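Local coordinates for kinetochore protein Mis16 (Schizosaccharomyces japonicus, PDB 4XYH) that binds histone H4 and, independently of it, the CENP-A-specific chaperone Scm3, as a WD-repeat protein of the kinetochore, at residues A[178-183]-A[206-211]; A[53-58]-A[385-390]; A[172-177]-A[220-225]. One frame throughout, in Å; residues are numbered along the deposited sequence.

In the fold
Mis16 folds as a WD-repeat beta-propeller. After the N-terminal helix 19-40, strand 41-48 joins the last sheet, beside strand 406-412, and the chain then enters strand 56-58 of the next one. Contact 2 sets that strand beside strand 385-390, closing a loop of more than 300 residues that holds both other contacts. Further along, contact 3 pairs strand 176-178 with strand 223-225 at the edge of one sheet. Within its loop, contact 1 places residues 178-183 against strand 207-211 of the following sheet. Contacts 1 and 3 touch through the Arg179-Asp224 salt bridge, whereas contact 2 stays about 12 Å from contact 1 between nearest atoms.

Contact 1 of 3, residues A[178-183]-A[206-211]; sequences LRHHTS and SICVWD
Leu178 lays its CB over one face of the Trp210 indole, 3.4 Å from the centroid of the six-membered ring and only 7° off the ring normal, a CH-pi contact. From there the leucine side chain slants across the same indole: Leu178 CD2 comes near Trp210 CE3, and Leu178 CD1 near Trp210 CD2. The rim of the tryptophan is met by backbone instead, with His180 N lying in the ring plane 3.4 Å from Trp210 CH2. The CA-CB bond of Trp210 points toward residues 178-183, and chi1 of -49° puts CG beside the backbone N, anti to the carbonyl carbon.

Cys208, two residues earlier on the same strand, touches both histidines. Its SG stands over one face of the His181 imidazole, 3.9 Å from the ring centroid. The same sulfur is 3.7 Å from His180 ND1, an oblique approach to a ring that belongs to an exposed residue. Ser206 OG comes within 3.3 Å of His181 CE1 and is itself hydrogen-bonded to Asp204 OD1.

No clear hydrogen bond joins the two segments directly; the polar links run through Thr200 of strand 197-201 and through Asp204 in the loop after it. Thr200 OG1 is hydrogen-bonded both to Trp210 NE1 and to His181 NE2, while the other imidazole nitrogen, ND1, is hydrogen-bonded to Asp204 OD2. Both nitrogens of the buried imidazole are therefore engaged, which fixes the rotation of the ring. Asp204 holds Ser206 with one oxygen and His181 with the other, and its OD2 also takes the backbone N-H of Thr182. The chain of Asp204, His181, Thr200 and Trp210 is the hydrogen-bonded Asp-His-Ser/Thr-Trp tetrad of WD40 blades, here tying the loop that leads into a blade to its third strand.

Contact 2 of 3, residues A[53-58]-A[385-390]; sequences SLTVEW and VSDLSW
The indole of Trp58 meets strand 385-390 at its edge: Ser389 O lies near the ring plane and takes a weak hydrogen bond from Trp58 NE1, 3.0 Å long but bent to 128° at the hydrogen. Trp58 CD1 is 3.1 Å from Ser389 OG, while Trp390 O approaches the same carbon obliquely. The Trp58 side chain also touches Leu75, Ala399 and Pro392.

The other flat group is the carboxylate of Asp387. Its OD2 accepts the N-H of Val56 at 3.0 Å, met on the anti side and 27° out of the carboxylate plane. CG of Asp387 is anti to its backbone N (chi1 -158°), and the side chain lies alongside that of Thr55, pointing the same way. Two residues on, Ser389 OG takes the N-H of Trp58 at 3.2 Å.

Strands 56-58 and 385-390 run almost parallel, with their axes 5.8 Å apart at closest approach, yet no backbone-to-backbone hydrogen bond joins the segments. Side chains take that place, helped by two waters. One spans Ser53 O and Ser386 OG; the other donates to Val56 O and, at longer range, to Leu388 O. Val56 CG1 packs on Leu388 CA between the polar links.

The two strands belong to different propeller sheets and approach near the centre of the chain. Asp387 OD2 also forms a salt bridge with Arg138, whose charge, together with the Val56 N-H, would be expected to favour the ionised carboxylate in this buried setting.

Contact 3 of 3, residues A[172-177]-A[220-225]; sequences TGHQAC and EKSIDV
His174 and Ser222 meet through their first torsions: the histidine CG stands between its backbone N and carbonyl carbon (chi1 53°), and the serine OG is anti to its own backbone N (chi1 177°). Ser222 OG thereby reaches the edge of the imidazole, in the ring plane and 3.1 Å from His174 CD2, and also rests near CA of Ala176.

Beyond this pair the backbones join as parallel strands. Ile223 N donates to Gln175 O, Cys177 N to Ile223 O at 2.8 Å, and Val225 N to Cys177 O, so the two residues flanking Asp224 bond to the 172-177 side in the alternating parallel pattern. Ala176 and Ile223 share one face of the sheet, with CB of the alanine 3.7 Å from Ile223 CG1. Cys177 and Asp224 share the other, where the aspartate turns its OD1 to a salt bridge with Arg179. At the start of the pairing a water lies between Gln175 O and Lys221 O, within hydrogen-bonding distance of each.

Gln175 NE2 folds back onto Gly173 O at 2.8 Å, while OE1 of the glutamine is hydrogen-bonded to Tyr164 OH and to the N-H of Asp160. Two successive residues, Gln175 and Ala176, sit opposite the single Ile158 of strand 156-160, making a classic bulge in the antiparallel pairing. Strand 176-178 thus lies between strand 156-160 and strand 223-225, which forms one edge of this five-stranded sheet.

Contact 1 of 3, residues A[178-183]-A[206-211]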
# COMPACT_ATOMS: atom_id res chain seq x y z
N LEU A 178 -0.46 -9.20 18.31
CA LEU A 178 -1.62 -9.95 17.79
C LEU A 178 -1.18 -11.36 17.42
O LEU A 178 -0.48 -11.54 16.42
CB LEU A 178 -2.21 -9.25 16.58
CG LEU A 178 -2.33 -7.73 16.75
CD1 LEU A 178 -2.74 -7.11 15.43
CD2 LEU A 178 -3.33 -7.37 17.83
N ARG A 179 -1.60 -12.35 18.20
CA ARG A 179 -1.00 -13.68 18.09
C ARG A 179 -1.87 -14.78 17.53
O ARG A 179 -2.30 -15.64 18.31
CB ARG A 179 -0.51 -14.18 19.45
CG ARG A 179 0.11 -13.15 20.30
CD ARG A 179 1.02 -13.79 21.32
NE ARG A 179 2.29 -14.15 20.71
CZ ARG A 179 3.48 -13.66 21.04
NH1 ARG A 179 3.62 -12.77 22.02
NH2 ARG A 179 4.54 -14.08 20.37
N HIS A 180 -2.09 -14.81 16.23
CA HIS A 180 -2.68 -16.00 15.63
C HIS A 180 -1.93 -16.59 14.44
O HIS A 180 -1.78 -17.80 14.31
CB HIS A 180 -4.11 -15.73 15.17
CG HIS A 180 -4.95 -16.96 15.06
ND1 HIS A 180 -5.12 -17.64 13.87
CD2 HIS A 180 -5.67 -17.64 15.99
CE1 HIS A 180 -5.90 -18.69 14.07
NE2 HIS A 180 -6.25 -18.71 15.34
N HIS A 181 -1.55 -15.73 13.51
CA HIS A 181 -0.93 -16.16 12.27
C HIS A 181 0.32 -17.00 12.49
O HIS A 181 1.06 -16.78 13.45
CB HIS A 181 -0.60 -14.93 11.40
CG HIS A 181 -1.81 -14.27 10.82
ND1 HIS A 181 -2.62 -14.90 9.90
CD2 HIS A 181 -2.33 -13.04 11.01
CE1 HIS A 181 -3.61 -14.09 9.56
NE2 HIS A 181 -3.45 -12.95 10.22
N THR A 182 0.56 -17.95 11.57
CA THR A 182 1.71 -18.86 11.66
C THR A 182 2.75 -18.65 10.55
O THR A 182 3.83 -19.23 10.59
CB THR A 182 1.23 -20.33 11.64
OG1 THR A 182 0.33 -20.52 10.55
CG2 THR A 182 0.51 -20.65 12.95
N SER A 183 2.42 -17.81 9.57
CA SER A 183 3.38 -17.38 8.54
C SER A 183 3.33 -15.87 8.34
O SER A 183 2.29 -15.27 8.52
CB SER A 183 3.11 -18.06 7.20
OG SER A 183 3.41 -19.44 7.24
N SER A 206 -5.02 -17.66 6.09
CA SER A 206 -6.15 -17.25 6.92
C SER A 206 -6.30 -15.72 6.94
O SER A 206 -5.42 -15.00 6.49
CB SER A 206 -5.99 -17.76 8.36
OG SER A 206 -4.96 -17.06 9.04
N ILE A 207 -7.44 -15.27 7.47
CA ILE A 207 -7.72 -13.86 7.68
C ILE A 207 -8.15 -13.70 9.12
O ILE A 207 -9.09 -14.38 9.56
CB ILE A 207 -8.84 -13.32 6.76
CG1 ILE A 207 -8.40 -13.27 5.30
CG2 ILE A 207 -9.27 -11.95 7.21
CD1 ILE A 207 -9.58 -13.05 4.32
N CYS A 208 -7.49 -12.83 9.87
CA CYS A 208 -7.92 -12.61 11.23
C CYS A 208 -8.54 -11.24 11.38
O CYS A 208 -8.08 -10.29 10.77
CB CYS A 208 -6.75 -12.76 12.20
SG CYS A 208 -6.07 -14.40 12.26
N VAL A 209 -9.60 -11.15 12.18
CA VAL A 209 -10.18 -9.87 12.53
C VAL A 209 -9.90 -9.63 14.01
O VAL A 209 -10.10 -10.53 14.84
CB VAL A 209 -11.69 -9.80 12.23
CG1 VAL A 209 -12.28 -8.48 12.76
CG2 VAL A 209 -11.94 -9.95 10.72
N TRP A 210 -9.41 -8.44 14.32
CA TRP A 210 -8.92 -8.11 15.64
C TRP A 210 -9.69 -6.92 16.21
O TRP A 210 -10.23 -6.10 15.47
CB TRP A 210 -7.42 -7.78 15.60
CG TRP A 210 -6.53 -8.79 14.87
CD1 TRP A 210 -6.23 -8.80 13.54
CD2 TRP A 210 -5.81 -9.88 15.46
NE1 TRP A 210 -5.36 -9.83 13.26
CE2 TRP A 210 -5.09 -10.51 14.41
CE3 TRP A 210 -5.70 -10.40 16.76
CZ2 TRP A 210 -4.30 -11.63 14.63
CZ3 TRP A 210 -4.91 -11.50 16.98
CH2 TRP A 210 -4.21 -12.11 15.91
N ASP A 211 -9.72 -6.81 17.52
CA ASP A 211 -10.37 -5.66 18.14
C ASP A 211 -9.55 -5.20 19.35
O ASP A 211 -9.37 -5.95 20.29
CB ASP A 211 -11.81 -6.01 18.53
CG ASP A 211 -12.57 -4.84 19.12
OD1 ASP A 211 -12.11 -3.68 19.00
OD2 ASP A 211 -13.66 -5.09 19.69

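Contact 2 of 3, residues A[53-58]-A[385-390]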
# COMPACT_ATOMS: atom_id res chain seq x y z
N SER A 53 12.81 -0.32 2.95
CA SER A 53 11.51 -0.36 3.60
C SER A 53 10.53 -1.10 2.70
O SER A 53 10.52 -0.91 1.49
CB SER A 53 11.01 1.06 3.90
OG SER A 53 9.74 1.00 4.56
N LEU A 54 9.70 -1.95 3.30
CA LEU A 54 8.65 -2.65 2.56
C LEU A 54 7.34 -1.86 2.56
O LEU A 54 6.38 -2.23 1.86
CB LEU A 54 8.41 -4.03 3.16
CG LEU A 54 9.58 -5.00 2.98
CD1 LEU A 54 9.44 -6.23 3.87
CD2 LEU A 54 9.63 -5.40 1.51
N THR A 55 7.28 -0.80 3.36
CA THR A 55 6.02 -0.10 3.59
C THR A 55 6.20 1.41 3.66
O THR A 55 7.25 1.92 4.09
CB THR A 55 5.36 -0.62 4.91
OG1 THR A 55 4.07 0.01 5.09
CG2 THR A 55 6.28 -0.34 6.14
N VAL A 56 5.18 2.15 3.23
CA VAL A 56 5.18 3.60 3.34
C VAL A 56 3.75 4.09 3.42
O VAL A 56 2.86 3.55 2.76
CB VAL A 56 5.92 4.29 2.15
CG1 VAL A 56 5.20 4.05 0.83
CG2 VAL A 56 6.06 5.79 2.39
N GLU A 57 3.52 5.10 4.25
CA GLU A 57 2.21 5.71 4.41
C GLU A 57 2.41 7.15 4.86
O GLU A 57 3.23 7.41 5.75
CB GLU A 57 1.35 4.94 5.41
CG GLU A 57 -0.15 5.22 5.27
CD GLU A 57 -1.00 4.54 6.35
OE1 GLU A 57 -0.43 4.14 7.38
OE2 GLU A 57 -2.24 4.43 6.17
N TRP A 58 1.70 8.08 4.22
CA TRP A 58 1.68 9.48 4.65
C TRP A 58 0.81 9.66 5.88
O TRP A 58 -0.32 9.16 5.90
CB TRP A 58 1.15 10.41 3.55
CG TRP A 58 1.99 10.53 2.35
CD1 TRP A 58 1.89 9.81 1.21
CD2 TRP A 58 3.06 11.45 2.16
NE1 TRP A 58 2.84 10.22 0.30
CE2 TRP A 58 3.58 11.23 0.87
CE3 TRP A 58 3.64 12.45 2.96
CZ2 TRP A 58 4.64 11.96 0.35
CZ3 TRP A 58 4.69 13.17 2.44
CH2 TRP A 58 5.18 12.93 1.15
N VAL A 385 9.00 -1.95 -7.49
CA VAL A 385 8.36 -1.06 -6.54
C VAL A 385 7.64 -1.84 -5.45
O VAL A 385 6.77 -2.66 -5.75
CB VAL A 385 7.35 -0.14 -7.27
CG1 VAL A 385 6.70 0.84 -6.28
CG2 VAL A 385 8.04 0.61 -8.39
N SER A 386 7.99 -1.58 -4.19
CA SER A 386 7.45 -2.32 -3.04
C SER A 386 6.12 -1.81 -2.48
O SER A 386 5.28 -2.61 -2.08
CB SER A 386 8.47 -2.31 -1.90
OG SER A 386 9.73 -2.77 -2.36
N ASP A 387 5.96 -0.49 -2.42
CA ASP A 387 4.77 0.13 -1.84
C ASP A 387 4.67 1.57 -2.32
O ASP A 387 5.65 2.13 -2.84
CB ASP A 387 4.81 0.08 -0.30
CG ASP A 387 3.42 0.21 0.34
OD1 ASP A 387 2.41 0.07 -0.39
OD2 ASP A 387 3.32 0.43 1.57
N LEU A 388 3.50 2.17 -2.18
CA LEU A 388 3.32 3.58 -2.51
C LEU A 388 2.14 4.16 -1.75
O LEU A 388 1.27 3.42 -1.28
CB LEU A 388 3.15 3.80 -4.02
CG LEU A 388 2.23 2.91 -4.85
CD1 LEU A 388 0.81 3.01 -4.42
CD2 LEU A 388 2.33 3.28 -6.33
N SER A 389 2.13 5.48 -1.65
CA SER A 389 1.11 6.15 -0.86
C SER A 389 0.79 7.52 -1.44
O SER A 389 1.69 8.32 -1.68
CB SER A 389 1.60 6.26 0.59
OG SER A 389 0.68 6.94 1.41
N TRP A 390 -0.49 7.79 -1.67
CA TRP A 390 -0.94 9.15 -1.97
C TRP A 390 -0.82 10.04 -0.74
O TRP A 390 -1.27 9.66 0.33
CB TRP A 390 -2.38 9.17 -2.42
CG TRP A 390 -2.61 8.73 -3.80
CD1 TRP A 390 -2.99 7.48 -4.22
CD2 TRP A 390 -2.55 9.55 -4.97
NE1 TRP A 390 -3.14 7.47 -5.58
CE2 TRP A 390 -2.87 8.72 -6.07
CE3 TRP A 390 -2.24 10.89 -5.20
CZ2 TRP A 390 -2.90 9.19 -7.38
CZ3 TRP A 390 -2.26 11.36 -6.51
CH2 TRP A 390 -2.59 10.50 -7.58
O HOH W 1 11.59 -2.44 -0.45
O HOH W 2 0.27 3.09 1.81

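Contact 3 of 3, residues A[172-177]-A[220-225]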
# COMPACT_ATOMS: atom_id res chain seq x y z
N THR A 172 11.78 0.04 23.96
CA THR A 172 10.69 -0.79 24.49
C THR A 172 9.98 -1.63 23.42
O THR A 172 9.59 -2.77 23.68
CB THR A 172 9.64 0.08 25.19
OG1 THR A 172 10.29 0.85 26.20
CG2 THR A 172 8.55 -0.78 25.83
N GLY A 173 9.79 -1.08 22.23
CA GLY A 173 9.11 -1.80 21.18
C GLY A 173 7.61 -1.66 21.29
O GLY A 173 7.10 -0.61 21.72
N HIS A 174 6.89 -2.72 20.92
CA HIS A 174 5.43 -2.67 20.74
C HIS A 174 4.67 -2.77 22.05
O HIS A 174 5.18 -3.33 23.02
CB HIS A 174 4.99 -3.81 19.83
CG HIS A 174 5.48 -5.14 20.31
ND1 HIS A 174 6.68 -5.68 19.90
CD2 HIS A 174 4.97 -5.99 21.23
CE1 HIS A 174 6.87 -6.83 20.52
NE2 HIS A 174 5.85 -7.04 21.34
N GLN A 175 3.43 -2.30 22.05
CA GLN A 175 2.58 -2.33 23.23
C GLN A 175 1.60 -3.52 23.25
O GLN A 175 1.09 -3.90 24.30
CB GLN A 175 1.80 -1.01 23.33
CG GLN A 175 2.62 0.14 23.89
CD GLN A 175 3.85 0.48 23.02
OE1 GLN A 175 3.72 1.09 21.96
NE2 GLN A 175 5.02 0.06 23.48
N ALA A 176 1.32 -4.09 22.08
CA ALA A 176 0.49 -5.30 21.99
C ALA A 176 1.00 -6.19 20.88
O ALA A 176 1.59 -5.71 19.91
CB ALA A 176 -0.97 -4.96 21.75
N CYS A 177 0.79 -7.49 21.03
CA CYS A 177 1.12 -8.45 19.99
C CYS A 177 -0.12 -9.23 19.60
O CYS A 177 -0.77 -9.82 20.46
CB CYS A 177 2.21 -9.41 20.48
SG CYS A 177 2.61 -10.67 19.25
N GLU A 220 4.85 -0.60 30.48
CA GLU A 220 5.15 -1.64 31.45
C GLU A 220 5.47 -2.98 30.79
O GLU A 220 6.39 -3.68 31.21
CB GLU A 220 3.99 -1.80 32.43
CG GLU A 220 4.20 -2.88 33.47
CD GLU A 220 2.92 -3.18 34.22
OE1 GLU A 220 1.97 -2.36 34.14
OE2 GLU A 220 2.87 -4.24 34.89
N LYS A 221 4.71 -3.31 29.74
CA LYS A 221 4.85 -4.57 29.01
C LYS A 221 3.89 -4.63 27.81
O LYS A 221 2.93 -3.86 27.73
CB LYS A 221 4.55 -5.76 29.93
CG LYS A 221 3.06 -5.92 30.27
CD LYS A 221 2.83 -7.13 31.17
CE LYS A 221 1.37 -7.57 31.19
NZ LYS A 221 0.93 -8.27 29.93
N SER A 222 4.15 -5.56 26.90
CA SER A 222 3.23 -5.80 25.79
C SER A 222 2.11 -6.74 26.22
O SER A 222 2.36 -7.69 26.96
CB SER A 222 3.97 -6.41 24.60
OG SER A 222 3.06 -6.71 23.55
N ILE A 223 0.89 -6.49 25.78
CA ILE A 223 -0.18 -7.46 26.01
C ILE A 223 -0.37 -8.37 24.79
O ILE A 223 -0.11 -7.96 23.66
CB ILE A 223 -1.52 -6.78 26.35
CG1 ILE A 223 -2.02 -5.95 25.18
CG2 ILE A 223 -1.38 -5.90 27.59
CD1 ILE A 223 -3.37 -5.29 25.43
N ASP A 224 -0.81 -9.60 25.03
CA ASP A 224 -1.21 -10.52 23.96
C ASP A 224 -2.68 -10.34 23.59
O ASP A 224 -3.53 -10.11 24.44
CB ASP A 224 -0.94 -11.97 24.37
CG ASP A 224 0.53 -12.28 24.45
OD1 ASP A 224 1.30 -11.76 23.61
OD2 ASP A 224 0.93 -13.03 25.37
N VAL A 225 -2.97 -10.42 22.29
CA VAL A 225 -4.33 -10.25 21.81
C VAL A 225 -4.68 -11.42 20.91
O VAL A 225 -3.87 -11.85 20.09
CB VAL A 225 -4.51 -8.92 21.05
CG1 VAL A 225 -5.93 -8.79 20.49
CG2 VAL A 225 -4.21 -7.75 21.95
O HOH W 3 1.03 -2.63 26.69